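Side-chain contacts in probable enoyl-CoA hydratase/isomerase (Mycobacterium abscessus, PDB 3SWX), which probably acts on the acyl chain of coenzyme A thioesters, as an enoyl-CoA hydratase or isomerase of the crotonase family: residues P93-V96 / Q100-K103; L216-L221 / A228-Q233. All coordinates share one frame; numbering follows the deposited sequence.

Contact 1. Residues P93-V96 / Q100-K103; sequences PWQV and QLSK
Gln-95 meets Gln-100 and Leu-101 through its CB and its terminal amide; of the CA atoms, those of Gln-95 and Gln-100 are the nearest pair, 5.2 Å apart. At the root, Gln-95 CB lies 3.9 Å from Gln-100 CG, an aliphatic touch. With CG set opposite the carbonyl carbon (chi1 -57°) and the chain extended beyond it, the amide is delivered to the backbone N of Leu-101. There CD packs 3.9 Å from Leu-101 CG, the two side chains crossing at about a right angle. OE1 of Gln-95 accepts the backbone N-H of Leu-101 at 2.8 Å and an almost straight 171°, although the donor stands above the carbonyl plane; the same OE1 lies 3.3 Å from Gln-100 CA. NE2 of Gln-95 touches Leu-101 CD1 at 3.8 Å and donates to Pro-93 O at 3.2 Å, with that oxygen nearly in the amide plane. Two bonds, one at each end of the amide, therefore fix its rotation in a buried setting. Arg-153 binds the carbonyl oxygens of Trp-94 and Gln-95, tying this loop to helix 150-158. The arrangement is a side-chain-to-backbone hydrogen bond linking two parts of the irregular loop that leads into strand 105-109 of the crotonase-fold core.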
# COMPACT_ATOMS: atom_id res chain seq x y z
N PRO B 93 -6.23 -21.14 -9.09
CA PRO B 93 -7.06 -20.26 -8.25
C PRO B 93 -6.26 -19.18 -7.53
O PRO B 93 -6.79 -18.10 -7.33
CB PRO B 93 -7.70 -21.23 -7.25
CG PRO B 93 -7.72 -22.55 -7.97
CD PRO B 93 -6.41 -22.56 -8.75
N TRP B 94 -5.00 -19.46 -7.20
CA TRP B 94 -4.10 -18.48 -6.60
C TRP B 94 -3.50 -17.49 -7.61
O TRP B 94 -2.89 -16.48 -7.22
CB TRP B 94 -3.00 -19.18 -5.77
CG TRP B 94 -3.58 -19.80 -4.55
CD1 TRP B 94 -3.65 -19.25 -3.32
CD2 TRP B 94 -4.27 -21.05 -4.48
NE1 TRP B 94 -4.30 -20.11 -2.45
CE2 TRP B 94 -4.69 -21.22 -3.16
CE3 TRP B 94 -4.54 -22.07 -5.41
CZ2 TRP B 94 -5.39 -22.36 -2.74
CZ3 TRP B 94 -5.24 -23.20 -4.99
CH2 TRP B 94 -5.65 -23.33 -3.67
N GLN B 95 -3.67 -17.78 -8.90
CA GLN B 95 -3.37 -16.83 -9.97
C GLN B 95 -1.94 -16.24 -9.88
O GLN B 95 -1.73 -15.04 -10.04
CB GLN B 95 -4.43 -15.73 -9.99
CG GLN B 95 -5.86 -16.25 -10.17
CD GLN B 95 -6.91 -15.20 -9.91
OE1 GLN B 95 -6.97 -14.19 -10.61
NE2 GLN B 95 -7.74 -15.42 -8.90
N VAL B 96 -0.99 -17.13 -9.68
CA VAL B 96 0.44 -16.81 -9.59
C VAL B 96 1.28 -17.47 -10.69
O VAL B 96 2.50 -17.55 -10.55
CB VAL B 96 1.02 -17.24 -8.23
CG1 VAL B 96 0.55 -16.34 -7.13
CG2 VAL B 96 0.68 -18.70 -7.93
N GLN B 100 -4.51 -14.21 -14.57
CA GLN B 100 -5.50 -13.82 -13.59
C GLN B 100 -6.91 -13.75 -14.18
O GLN B 100 -7.10 -13.58 -15.39
CB GLN B 100 -5.13 -12.47 -12.98
CG GLN B 100 -3.89 -12.51 -12.14
CD GLN B 100 -2.77 -11.73 -12.72
OE1 GLN B 100 -2.23 -12.06 -13.80
NE2 GLN B 100 -2.38 -10.67 -12.00
N LEU B 101 -7.90 -13.85 -13.28
CA LEU B 101 -9.32 -13.72 -13.65
C LEU B 101 -9.67 -12.35 -14.23
O LEU B 101 -9.22 -11.31 -13.72
CB LEU B 101 -10.21 -13.99 -12.45
CG LEU B 101 -10.24 -15.44 -11.95
CD1 LEU B 101 -11.10 -15.56 -10.68
CD2 LEU B 101 -10.74 -16.38 -13.08
N SER B 102 -10.49 -12.36 -15.27
CA SER B 102 -10.93 -11.15 -15.97
C SER B 102 -12.14 -10.54 -15.33
O SER B 102 -12.53 -9.43 -15.67
CB SER B 102 -11.32 -11.47 -17.43
OG SER B 102 -10.19 -11.89 -18.16
N LYS B 103 -12.75 -11.30 -14.42
CA LYS B 103 -13.99 -10.88 -13.77
C LYS B 103 -13.86 -11.07 -12.27
O LYS B 103 -12.96 -11.80 -11.80
CB LYS B 103 -15.18 -11.67 -14.31
CG LYS B 103 -15.37 -11.51 -15.79
CD LYS B 103 -16.58 -12.26 -16.26
CE LYS B 103 -16.38 -13.76 -16.26
NZ LYS B 103 -17.55 -14.43 -16.90

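Contact 2. Residues L216-L221 / A228-Q233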
# COMPACT_ATOMS: atom_id res chain seq x y z
N LEU B 216 -10.69 -3.93 -13.64
CA LEU B 216 -9.80 -4.99 -13.24
C LEU B 216 -8.58 -5.03 -14.15
O LEU B 216 -7.47 -5.13 -13.66
CB LEU B 216 -10.52 -6.35 -13.25
CG LEU B 216 -11.50 -6.60 -12.10
CD1 LEU B 216 -12.26 -7.90 -12.29
CD2 LEU B 216 -10.75 -6.64 -10.77
N ARG B 217 -8.79 -4.92 -15.46
CA ARG B 217 -7.72 -5.01 -16.45
C ARG B 217 -6.69 -3.90 -16.30
O ARG B 217 -5.48 -4.16 -16.25
CB ARG B 217 -8.30 -5.04 -17.89
CG ARG B 217 -7.26 -5.29 -19.00
CD ARG B 217 -7.89 -5.55 -20.38
NE ARG B 217 -8.71 -4.42 -20.84
CZ ARG B 217 -10.04 -4.39 -20.89
NH1 ARG B 217 -10.79 -5.42 -20.51
NH2 ARG B 217 -10.63 -3.28 -21.31
N ASN B 218 -7.14 -2.66 -16.21
CA ASN B 218 -6.20 -1.57 -16.10
C ASN B 218 -5.46 -1.59 -14.76
O ASN B 218 -4.26 -1.32 -14.72
CB ASN B 218 -6.90 -0.24 -16.32
CG ASN B 218 -5.93 0.89 -16.52
OD1 ASN B 218 -5.55 1.59 -15.57
ND2 ASN B 218 -5.49 1.06 -17.78
N ALA B 219 -6.19 -1.90 -13.68
CA ALA B 219 -5.59 -2.04 -12.36
C ALA B 219 -4.47 -3.10 -12.36
O ALA B 219 -3.39 -2.86 -11.81
CB ALA B 219 -6.66 -2.39 -11.30
N ARG B 220 -4.73 -4.25 -12.98
CA ARG B 220 -3.71 -5.30 -13.07
C ARG B 220 -2.50 -4.90 -13.92
O ARG B 220 -1.38 -5.22 -13.58
CB ARG B 220 -4.26 -6.60 -13.62
CG ARG B 220 -5.23 -7.31 -12.70
CD ARG B 220 -5.51 -8.70 -13.25
NE ARG B 220 -6.78 -9.26 -12.80
CZ ARG B 220 -7.05 -9.69 -11.56
NH1 ARG B 220 -6.14 -9.61 -10.61
NH2 ARG B 220 -8.26 -10.21 -11.28
N LEU B 221 -2.76 -4.21 -15.03
CA LEU B 221 -1.69 -3.72 -15.92
C LEU B 221 -0.75 -2.78 -15.16
O LEU B 221 0.46 -2.87 -15.31
CB LEU B 221 -2.27 -3.01 -17.14
CG LEU B 221 -1.26 -2.58 -18.21
CD1 LEU B 221 -0.39 -3.74 -18.63
CD2 LEU B 221 -1.99 -1.94 -19.42
N ALA B 228 3.02 4.10 -16.26
CA ALA B 228 2.94 4.57 -17.64
C ALA B 228 2.10 3.63 -18.51
O ALA B 228 1.29 4.08 -19.30
CB ALA B 228 4.35 4.74 -18.23
N ALA B 229 2.26 2.32 -18.33
CA ALA B 229 1.56 1.32 -19.14
C ALA B 229 0.05 1.39 -18.95
O ALA B 229 -0.69 1.34 -19.92
CB ALA B 229 2.08 -0.11 -18.81
N ALA B 230 -0.38 1.51 -17.70
CA ALA B 230 -1.79 1.68 -17.38
C ALA B 230 -2.31 3.04 -17.88
O ALA B 230 -3.37 3.13 -18.51
CB ALA B 230 -2.02 1.49 -15.85
N GLU B 231 -1.53 4.10 -17.65
CA GLU B 231 -1.90 5.44 -18.08
C GLU B 231 -2.20 5.51 -19.57
O GLU B 231 -3.17 6.10 -19.99
CB GLU B 231 -0.79 6.44 -17.75
CG GLU B 231 -0.83 6.90 -16.32
CD GLU B 231 0.36 7.73 -15.95
OE1 GLU B 231 1.22 8.02 -16.82
OE2 GLU B 231 0.44 8.09 -14.78
N GLU B 232 -1.32 4.90 -20.36
CA GLU B 232 -1.42 4.90 -21.81
C GLU B 232 -2.74 4.27 -22.28
O GLU B 232 -3.28 4.64 -23.29
CB GLU B 232 -0.20 4.11 -22.35
CG GLU B 232 0.02 4.22 -23.79
CD GLU B 232 1.22 3.40 -24.28
OE1 GLU B 232 1.56 2.36 -23.68
OE2 GLU B 232 1.76 3.79 -25.32
N GLN B 233 -3.27 3.32 -21.52
CA GLN B 233 -4.53 2.69 -21.88
C GLN B 233 -5.79 3.44 -21.40
O GLN B 233 -6.88 3.08 -21.81
CB GLN B 233 -4.59 1.27 -21.28
CG GLN B 233 -3.50 0.36 -21.73
CD GLN B 233 -3.51 0.13 -23.21
OE1 GLN B 233 -4.53 0.34 -23.87
NE2 GLN B 233 -2.36 -0.30 -23.74
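A helical hairpin in the C-terminal part of the chain brings helix 209-225 against helix 227-242, and Asn-218, Leu-221, Ala-229, Ala-230 and Gln-233 form the contact. The short segments run nearly antiparallel, at 151°, with axes 8.6 Å apart at closest approach. Asn-218 supplies the polar link: its CG is anti to the backbone N (chi1 -167°), which carries the amide across to the facing helix. ND2 donates to Ala-230 O at 3.1 Å and 175°, with the acceptor in the amide plane but the donor tilted from the plane of the carbonyl. The methyl CB of Ala-230 lies 3.5 Å from Asn-218 OD1, and that oxygen also bonds Thr-151 OG1 of the third subunit, so both ends of the amide are held. Beside it, Leu-221 points toward the partner helix and lays CD2 3.6 Å from Ala-229 O. The same methyl meets Gln-233 CG at 3.6 Å, the two side chains crossing at about a right angle, while Leu-221 CG packs 4.2 Å from Ala-229 CB. Ala-230 thus faces Asn-218 and Ala-229 faces Leu-221, with Gln-233 beside them. Glu-231, pointing away from helix 209-225, forms a salt bridge with Arg-224 of the third subunit. This is an antiparallel helix pair with an asparagine-to-backbone bond across it, set at a subunit interface as in the C-terminal helical region of crotonase-family oligomers.

How the contacts relate
Contact 1 closes before contact 2 opens along the chain, and the centres of the two contacts are about 16 Å apart. Contact 1 is the deeper, its centre about 8 Å from that of the chain, whereas the centre of contact 2 lies about 20 Å from it. Helix 209-225 joins them directly: Arg-220 NH2 lies 2.8 Å from Leu-101 O, a probable hydrogen bond, and Leu-216 CD1 packs 3.6 Å from Lys-103 C. One helix therefore faces the loop before strand 105-109 and, through other residues, helix 227-242. It connects that buried loop with helix 227-242, and both contacts lie near neighbouring copies in the three-chain assembly.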